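Endo-1,4-b-d-mannanase (Trichoderma reesei, PDB 1QNR) hydrolyses internal beta-1,4-mannosidic linkages of mannan polysaccharides as an endo-acting glycoside hydrolase of family 5. Local coordinates at residues A[203-208]-A[239-244]; A[275-280]-A[301-306]. One frame throughout, in Å; residues are numbered along the deposited sequence.

Contact 1 (A[203-208]-A[239-244]); sequences GDEGLG and TFHLYP. With BMA (beta-D-mannopyranose), chain B.
Backbone contact between Glu-205 and strand residue His-241 consists of one nearly straight bond, His-241 N to Glu-205 O at 2.9 Å with 169° at the hydrogen, whose donor stands above the carbonyl plane. The same oxygen receives a CA-H...O contact from Phe-240. A CB on Gly-206 would collide with Phe-240 CB, and its backbone angles independently favour glycine. Thr-239 carries the polar side of the contact. Thr-239 OG1, set between backbone N and carbonyl carbon (chi1 50°), donates to Asp-204 O at 3.2 Å, in the carbonyl plane on a lone pair, and accepts a weak bond from Gly-203 N. Asp-204 OD1 is joined to Thr-239 N through a water that donates to the carboxylate at 2.7 Å and accepts from the amide, while OD2 takes a weak bond from Gly-206 N.

The His-241 ring has Asp-204 O and Glu-205 CA over one face, both offset toward the rim, the oxygen 3.7 Å above the plane. The Glu-205 and His-241 side chains cross at about a right angle, with Glu-205 CG 3.8 Å from His-241 ND1. Glu-205 OE2 accepts a 2.9 Å bond from O6 of the beta-D-mannopyranose and forms a salt bridge with Arg-171. The ring nitrogens of His-241 bond to Glu-169 and Glu-275, which would fix its rotation. Glu-169 also bonds the mannose; the positions of Glu-169 and Glu-276 match those of the acid/base and nucleophile of family 5, so Glu-205 and His-241 probably belong to the shell around them.

Loop 203-208 follows strand 199-201 and lies against strand 238-242, which pairs in parallel with strand 272-277; Phe-240 and Leu-207 reach helix 253-267.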
ATOM      1  N   GLY A 203      -4.351  -2.671  -4.322  1.00  7.23           N
ATOM      2  CA  GLY A 203      -4.301  -1.557  -3.370  1.00  8.33           C
ATOM      3  C   GLY A 203      -5.666  -1.039  -2.901  1.00  8.03           C
ATOM      4  O   GLY A 203      -5.707  -0.009  -2.249  1.00  8.34           O
ATOM      5  N   ASP A 204      -6.746  -1.691  -3.327  1.00  8.51           N
ATOM      6  CA  ASP A 204      -8.080  -1.275  -2.852  1.00  8.69           C
ATOM      7  C   ASP A 204      -8.295  -1.589  -1.391  1.00  8.87           C
ATOM      8  O   ASP A 204      -7.632  -2.377  -0.705  1.00  8.83           O
ATOM      9  CB  ASP A 204      -9.143  -1.977  -3.750  1.00 10.39           C
ATOM     10  CG  ASP A 204      -9.083  -3.472  -3.547  1.00 12.15           C
ATOM     11  OD1 ASP A 204      -7.990  -4.092  -3.752  1.00 12.30           O
ATOM     12  OD2 ASP A 204     -10.118  -4.105  -3.154  1.00 15.86           O
ATOM     13  N   GLU A 205      -9.361  -0.900  -0.891  1.00  8.94           N
ATOM     14  CA  GLU A 205      -9.812  -1.064   0.517  1.00  7.41           C
ATOM     15  C   GLU A 205     -10.558  -2.337   0.828  1.00  7.29           C
ATOM     16  O   GLU A 205     -10.871  -2.683   2.000  1.00  8.39           O
ATOM     17  CB  GLU A 205     -10.658   0.141   0.871  1.00  8.38           C
ATOM     18  CG  GLU A 205      -9.909   1.500   0.786  1.00  9.19           C
ATOM     19  CD  GLU A 205     -10.929   2.652   0.723  1.00 10.01           C
ATOM     20  OE1 GLU A 205     -11.313   2.870  -0.467  1.00 11.71           O
ATOM     21  OE2 GLU A 205     -11.401   3.270   1.726  1.00 13.63           O
ATOM     22  N   GLY A 206     -11.047  -3.052  -0.248  1.00  8.21           N
ATOM     23  CA  GLY A 206     -11.874  -4.236  -0.071  1.00  9.83           C
ATOM     24  C   GLY A 206     -13.387  -3.967  -0.159  1.00  8.90           C
ATOM     25  O   GLY A 206     -14.173  -4.872   0.205  1.00  9.63           O
ATOM     26  N   LEU A 207     -13.792  -2.748  -0.520  1.00  9.02           N
ATOM     27  CA  LEU A 207     -15.233  -2.442  -0.491  1.00  8.22           C
ATOM     28  C   LEU A 207     -15.947  -3.309  -1.549  1.00  8.96           C
ATOM     29  O   LEU A 207     -15.445  -3.615  -2.632  1.00 10.15           O
ATOM     30  CB  LEU A 207     -15.491  -0.946  -0.768  1.00  8.79           C
ATOM     31  CG  LEU A 207     -14.594   0.008   0.103  1.00  9.48           C
ATOM     32  CD1 LEU A 207     -14.934   1.483  -0.275  1.00 10.04           C
ATOM     33  CD2 LEU A 207     -14.783  -0.200   1.605  1.00 10.74           C
ATOM     34  N   GLY A 208     -17.213  -3.658  -1.237  1.00  9.00           N
ATOM     35  CA  GLY A 208     -18.098  -4.375  -2.166  1.00  9.61           C
ATOM     36  C   GLY A 208     -17.984  -5.863  -2.009  1.00  9.03           C
ATOM     37  O   GLY A 208     -17.174  -6.528  -2.726  1.00 10.41           O
ATOM     38  N   THR A 239      -5.899  -7.218  -1.324  1.00  8.39           N
ATOM     39  CA  THR A 239      -5.650  -6.267  -0.228  1.00  7.56           C
ATOM     40  C   THR A 239      -6.980  -5.781   0.333  1.00  6.74           C
ATOM     41  O   THR A 239      -7.983  -5.599  -0.399  1.00  7.89           O
ATOM     42  CB  THR A 239      -4.875  -4.985  -0.732  1.00  8.11           C
ATOM     43  OG1 THR A 239      -5.518  -4.429  -1.906  1.00 10.96           O
ATOM     44  CG2 THR A 239      -3.418  -5.373  -1.089  1.00  9.58           C
ATOM     45  N   PHE A 240      -6.999  -5.498   1.652  1.00  7.41           N
ATOM     46  CA  PHE A 240      -8.176  -4.800   2.220  1.00  7.21           C
ATOM     47  C   PHE A 240      -7.728  -3.932   3.407  1.00  8.72           C
ATOM     48  O   PHE A 240      -6.661  -4.192   3.997  1.00  8.65           O
ATOM     49  CB  PHE A 240      -9.341  -5.696   2.644  1.00  8.65           C
ATOM     50  CG  PHE A 240      -9.003  -6.688   3.734  1.00  8.53           C
ATOM     51  CD1 PHE A 240      -8.444  -7.910   3.446  1.00 10.12           C
ATOM     52  CD2 PHE A 240      -9.259  -6.365   5.062  1.00  8.85           C
ATOM     53  CE1 PHE A 240      -8.139  -8.888   4.425  1.00 10.38           C
ATOM     54  CE2 PHE A 240      -8.942  -7.319   6.105  1.00  9.25           C
ATOM     55  CZ  PHE A 240      -8.386  -8.577   5.742  1.00 10.57           C
ATOM     56  N   HIS A 241      -8.452  -2.833   3.666  1.00  7.71           N
ATOM     57  CA  HIS A 241      -8.124  -1.861   4.724  1.00  7.40           C
ATOM     58  C   HIS A 241      -9.304  -1.792   5.751  1.00  8.95           C
ATOM     59  O   HIS A 241     -10.291  -2.425   5.468  1.00 10.93           O
ATOM     60  CB  HIS A 241      -7.913  -0.447   4.095  1.00  7.64           C
ATOM     61  CG  HIS A 241      -6.780  -0.374   3.066  1.00  7.24           C
ATOM     62  ND1 HIS A 241      -6.482   0.790   2.371  1.00  9.62           N
ATOM     63  CD2 HIS A 241      -5.906  -1.279   2.550  1.00  8.63           C
ATOM     64  CE1 HIS A 241      -5.448   0.626   1.575  1.00 10.76           C
ATOM     65  NE2 HIS A 241      -5.091  -0.666   1.621  1.00  9.78           N
ATOM     66  N   LEU A 242      -9.075  -1.108   6.895  1.00  8.55           N
ATOM     67  CA  LEU A 242     -10.175  -1.168   7.898  1.00  8.41           C
ATOM     68  C   LEU A 242     -10.098   0.110   8.778  1.00  9.60           C
ATOM     69  O   LEU A 242      -9.157   0.329   9.559  1.00  9.38           O
ATOM     70  CB  LEU A 242     -10.049  -2.371   8.809  1.00 10.00           C
ATOM     71  CG  LEU A 242     -10.970  -2.477  10.055  1.00 10.08           C
ATOM     72  CD1 LEU A 242     -12.460  -2.498   9.610  1.00 11.69           C
ATOM     73  CD2 LEU A 242     -10.645  -3.764  10.852  1.00 13.98           C
ATOM     74  N   TYR A 243     -11.186   0.914   8.696  1.00 12.53           N
ATOM     75  CA  TYR A 243     -11.281   2.158   9.482  1.00 12.62           C
ATOM     76  C   TYR A 243     -12.713   2.424   9.953  1.00 11.08           C
ATOM     77  O   TYR A 243     -13.448   3.215   9.364  1.00 12.59           O
ATOM     78  CB  TYR A 243     -10.811   3.359   8.632  1.00 11.59           C
ATOM     79  CG  TYR A 243      -9.283   3.350   8.303  1.00 10.53           C
ATOM     80  CD1 TYR A 243      -8.370   3.731   9.259  1.00 10.51           C
ATOM     81  CD2 TYR A 243      -8.880   2.931   7.054  1.00 11.16           C
ATOM     82  CE1 TYR A 243      -7.000   3.703   8.953  1.00  9.81           C
ATOM     83  CE2 TYR A 243      -7.519   2.843   6.732  1.00 10.67           C
ATOM     84  CZ  TYR A 243      -6.618   3.276   7.666  1.00  7.81           C
ATOM     85  OH  TYR A 243      -5.240   3.340   7.388  1.00  9.37           O
ATOM     86  N   PRO A 244     -13.102   1.711  11.030  1.00 10.91           N
ATOM     87  CA  PRO A 244     -14.480   1.899  11.577  1.00 12.52           C
ATOM     88  C   PRO A 244     -14.813   3.360  11.896  1.00 13.26           C
ATOM     89  O   PRO A 244     -15.993   3.763  11.655  1.00 14.59           O
ATOM     90  CB  PRO A 244     -14.460   1.040  12.829  1.00 13.95           C
ATOM     91  CG  PRO A 244     -13.449  -0.054  12.536  1.00 13.10           C
ATOM     92  CD  PRO A 244     -12.343   0.723  11.803  1.00 12.18           C
TER
HETATM   93  C1  BMA B   2     -11.776   8.564   2.948  0.50 18.93           C
HETATM   94  C2  BMA B   2     -10.704   9.675   3.060  0.50 18.85           C
HETATM   95  C3  BMA B   2      -9.311   9.096   2.796  0.50 17.07           C
HETATM   96  C4  BMA B   2      -9.089   7.840   3.627  0.50 16.70           C
HETATM   97  C5  BMA B   2     -10.223   6.820   3.500  0.50 16.94           C
HETATM   98  C6  BMA B   2     -10.142   5.715   4.613  0.50 17.13           C
HETATM   99  O2  BMA B   2     -10.716  10.252   4.374  0.50 18.30           O
HETATM  100  O3  BMA B   2      -8.278  10.018   3.014  0.50 16.98           O
HETATM  101  O4  BMA B   2      -7.832   7.278   3.218  0.50 13.35           O
HETATM  102  O5  BMA B   2     -11.488   7.484   3.891  0.50 17.97           O
HETATM  103  O6  BMA B   2     -11.179   4.829   4.175  0.50 19.22           O
HETATM  104  O   HOH W   1      -7.526  -6.709  -3.798  1.00 13.38           O

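Contact 2 (A[275-280]-A[301-306]); sequences EEYGAQ and GGDMFW
Tyr-277 lays one ring face over the backbone of Phe-305: the CA of Phe-305 is 3.7 Å from the ring centroid and 18° off its normal, a CH-pi contact. Tyr-277 CZ also packs against Phe-305 CB at 3.5 Å. The first torsion (chi1 55°) sets Tyr-277 CG between backbone N and carbonyl carbon. At the far end of the ring, Tyr-277 OH donates to Asp-303 OD1 at 2.7 Å. That oxygen is at the ring edge, in plane, yet is met from above its own carboxylate plane. Gln-291 is a second partner of the hydroxyl, while Asp-303 OD2 bonds to Tyr-20 and His-339. A phenylalanine in place of Tyr-277 would probably keep the ring packing but leave Asp-303 OD1 without this donor.

Glu-276 and Trp-306 run side by side, pointing the same way, with Glu-276 CD 3.7 Å from Trp-306 CE3. The carboxylate itself is held by Tyr-243 and Arg-54, and the indole NH by Asp-321. Between the backbones, Trp-306 N bonds to Tyr-277 O at 3.0 Å.

The axes of 275-277 and 301-305 approach to 4.9 Å at a crossing angle of -49°. Parallel strands 272-277 and 300-309, linked through helix 283-295, form a beta-alpha-beta crossover, the repeating unit of the TIM barrel.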
ATOM      1  N   GLU A 275      -3.908  -4.771   4.789  1.00  7.23           N
ATOM      2  CA  GLU A 275      -2.835  -3.824   4.414  1.00  6.49           C
ATOM      3  C   GLU A 275      -2.839  -2.484   5.133  1.00  7.02           C
ATOM      4  O   GLU A 275      -1.780  -1.832   5.157  1.00  6.69           O
ATOM      5  CB  GLU A 275      -2.948  -3.611   2.879  1.00  9.12           C
ATOM      6  CG  GLU A 275      -1.876  -2.689   2.270  1.00  9.58           C
ATOM      7  CD  GLU A 275      -2.051  -2.518   0.761  1.00  8.24           C
ATOM      8  OE1 GLU A 275      -3.091  -1.996   0.310  1.00  9.70           O
ATOM      9  OE2 GLU A 275      -1.025  -2.852   0.049  1.00  8.55           O
ATOM     10  N   GLU A 276      -3.984  -2.065   5.698  1.00  6.36           N
ATOM     11  CA  GLU A 276      -4.040  -0.880   6.552  1.00  7.74           C
ATOM     12  C   GLU A 276      -5.101  -1.074   7.620  1.00  7.62           C
ATOM     13  O   GLU A 276      -6.173  -1.632   7.265  1.00  8.53           O
ATOM     14  CB  GLU A 276      -4.424   0.421   5.818  1.00  8.56           C
ATOM     15  CG  GLU A 276      -3.493   0.934   4.704  1.00  8.09           C
ATOM     16  CD  GLU A 276      -3.952   2.235   4.142  1.00  9.51           C
ATOM     17  OE1 GLU A 276      -4.863   2.908   4.739  1.00  9.33           O
ATOM     18  OE2 GLU A 276      -3.494   2.694   3.060  1.00 11.23           O
ATOM     19  N   TYR A 277      -4.908  -0.565   8.829  1.00  8.31           N
ATOM     20  CA  TYR A 277      -6.002  -0.559   9.829  1.00  8.21           C
ATOM     21  C   TYR A 277      -5.634   0.413  10.957  1.00  8.63           C
ATOM     22  O   TYR A 277      -4.453   0.619  11.259  1.00  8.59           O
ATOM     23  CB  TYR A 277      -6.274  -1.958  10.401  1.00  7.82           C
ATOM     24  CG  TYR A 277      -5.097  -2.672  11.012  1.00  7.58           C
ATOM     25  CD1 TYR A 277      -4.707  -2.556  12.361  1.00  8.00           C
ATOM     26  CD2 TYR A 277      -4.301  -3.565  10.250  1.00  8.66           C
ATOM     27  CE1 TYR A 277      -3.646  -3.250  12.901  1.00  9.54           C
ATOM     28  CE2 TYR A 277      -3.236  -4.262  10.780  1.00  8.99           C
ATOM     29  CZ  TYR A 277      -2.871  -4.114  12.113  1.00  8.50           C
ATOM     30  OH  TYR A 277      -1.788  -4.800  12.668  1.00  9.50           O
ATOM     31  N   GLY A 278      -6.672   0.934  11.624  1.00  8.96           N
ATOM     32  CA  GLY A 278      -6.399   1.757  12.823  1.00 10.13           C
ATOM     33  C   GLY A 278      -7.718   2.022  13.546  1.00  9.86           C
ATOM     34  O   GLY A 278      -8.795   2.076  12.916  1.00 10.96           O
ATOM     35  N   ALA A 279      -7.592   2.310  14.835  1.00 11.30           N
ATOM     36  CA  ALA A 279      -8.720   2.777  15.691  1.00 12.37           C
ATOM     37  C   ALA A 279      -8.283   4.069  16.341  1.00 13.93           C
ATOM     38  O   ALA A 279      -7.223   4.106  16.976  1.00 14.14           O
ATOM     39  CB  ALA A 279      -9.043   1.711  16.743  1.00 13.07           C
ATOM     40  N   GLN A 280      -9.110   5.139  16.275  1.00 17.18           N
ATOM     41  CA  GLN A 280      -8.656   6.411  16.882  1.00 19.07           C
ATOM     42  C   GLN A 280      -8.709   6.342  18.408  1.00 18.08           C
ATOM     43  O   GLN A 280      -7.861   7.024  19.040  1.00 19.88           O
ATOM     44  CB  GLN A 280      -9.555   7.564  16.377  1.00 24.54           C
ATOM     45  CG  GLN A 280      -9.072   7.965  14.981  0.50 27.25           C
ATOM     46  CD  GLN A 280      -9.689   9.206  14.391  0.50 29.86           C
ATOM     47  OE1 GLN A 280     -10.005   9.294  13.192  0.50 31.57           O
ATOM     48  NE2 GLN A 280      -9.894  10.217  15.223  0.50 29.68           N
ATOM     49  N   GLY A 301      -2.349 -13.931   4.661  1.00  9.81           N
ATOM     50  CA  GLY A 301      -0.901 -14.035   4.574  1.00  9.63           C
ATOM     51  C   GLY A 301      -0.107 -13.093   5.403  1.00  9.81           C
ATOM     52  O   GLY A 301       1.078 -13.344   5.727  1.00 10.93           O
ATOM     53  N   GLY A 302      -0.720 -11.977   5.833  1.00 10.11           N
ATOM     54  CA  GLY A 302       0.040 -11.052   6.771  1.00  9.79           C
ATOM     55  C   GLY A 302      -0.854  -9.814   7.007  1.00  9.36           C
ATOM     56  O   GLY A 302      -1.931  -9.681   6.451  1.00 10.06           O
ATOM     57  N   ASP A 303      -0.322  -8.913   7.885  1.00  8.92           N
ATOM     58  CA  ASP A 303      -1.039  -7.661   8.225  1.00  9.06           C
ATOM     59  C   ASP A 303      -0.065  -6.507   8.482  1.00  8.16           C
ATOM     60  O   ASP A 303       1.112  -6.740   8.818  1.00  8.50           O
ATOM     61  CB  ASP A 303      -1.959  -7.812   9.473  1.00 10.28           C
ATOM     62  CG  ASP A 303      -1.117  -7.924  10.770  1.00 11.01           C
ATOM     63  OD1 ASP A 303      -0.766  -6.889  11.372  1.00 10.67           O
ATOM     64  OD2 ASP A 303      -0.868  -9.081  11.188  1.00 11.35           O
ATOM     65  N   MET A 304      -0.539  -5.266   8.172  1.00  8.21           N
ATOM     66  CA  MET A 304       0.317  -4.041   8.272  1.00  7.33           C
ATOM     67  C   MET A 304      -0.507  -2.939   8.873  1.00  8.19           C
ATOM     68  O   MET A 304      -1.431  -2.364   8.241  1.00  8.78           O
ATOM     69  CB  MET A 304       0.792  -3.622   6.843  1.00  9.07           C
ATOM     70  CG  MET A 304       1.474  -4.821   6.144  1.00 10.14           C
ATOM     71  SD  MET A 304       1.912  -4.612   4.402  1.00 11.04           S
ATOM     72  CE  MET A 304       3.211  -3.441   4.601  1.00 11.05           C
ATOM     73  N   PHE A 305      -0.199  -2.526  10.114  1.00  6.91           N
ATOM     74  CA  PHE A 305      -0.943  -1.434  10.741  1.00  6.49           C
ATOM     75  C   PHE A 305      -0.637  -0.088  10.074  1.00  6.05           C
ATOM     76  O   PHE A 305       0.463   0.133   9.515  1.00  7.13           O
ATOM     77  CB  PHE A 305      -0.678  -1.356  12.263  1.00  8.33           C
ATOM     78  CG  PHE A 305       0.763  -1.065  12.686  1.00  7.37           C
ATOM     79  CD1 PHE A 305       1.715  -2.068  12.770  1.00  9.54           C
ATOM     80  CD2 PHE A 305       1.165   0.257  12.901  1.00  8.45           C
ATOM     81  CE1 PHE A 305       3.005  -1.785  13.230  1.00 11.53           C
ATOM     82  CE2 PHE A 305       2.500   0.527  13.330  1.00 10.80           C
ATOM     83  CZ  PHE A 305       3.417  -0.486  13.443  1.00  9.94           C
ATOM     84  N   TRP A 306      -1.637   0.834  10.145  1.00  6.96           N
ATOM     85  CA  TRP A 306      -1.416   2.242   9.786  1.00  7.07           C
ATOM     86  C   TRP A 306      -1.278   3.027  11.074  1.00  6.96           C
ATOM     87  O   TRP A 306      -2.295   3.069  11.861  1.00  8.29           O
ATOM     88  CB  TRP A 306      -2.611   2.779   8.914  1.00  8.74           C
ATOM     89  CG  TRP A 306      -2.351   4.222   8.519  1.00  7.54           C
ATOM     90  CD1 TRP A 306      -2.602   5.348   9.263  1.00  8.22           C
ATOM     91  CD2 TRP A 306      -1.804   4.697   7.268  1.00  8.12           C
ATOM     92  NE1 TRP A 306      -2.216   6.479   8.572  1.00  8.53           N
ATOM     93  CE2 TRP A 306      -1.731   6.109   7.314  1.00  6.69           C
ATOM     94  CE3 TRP A 306      -1.383   4.036   6.093  1.00  8.09           C
ATOM     95  CZ2 TRP A 306      -1.224   6.884   6.294  1.00  8.86           C
ATOM     96  CZ3 TRP A 306      -0.936   4.829   5.007  1.00  7.61           C
ATOM     97  CH2 TRP A 306      -0.835   6.237   5.097  1.00  7.43           C
TER

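In the fold
Along the chain the two contacts come in series, neither nested nor crossed. After strand 199-201, contact 1 closes a 30-residue excursion containing helix 226-230 by returning strand 238-242 to loop 203-208. The chain then runs through helices 244-247 and 253-267 into strand 272-277, where contact 2 opens; it closes across helix 283-295 on strand 300-309. Strands 238-242 and 272-277 are parallel neighbours, so the contacts, with centres 10 Å apart, adjoin within one barrel wall. Two probable hydrogen bonds join them directly, each 2.7 Å: His-241 NE2 with Glu-275 OE1, and Tyr-243 OH with Glu-276 OE1. Together they tie three successive strands and the loop whose Glu-205 meets the mannose.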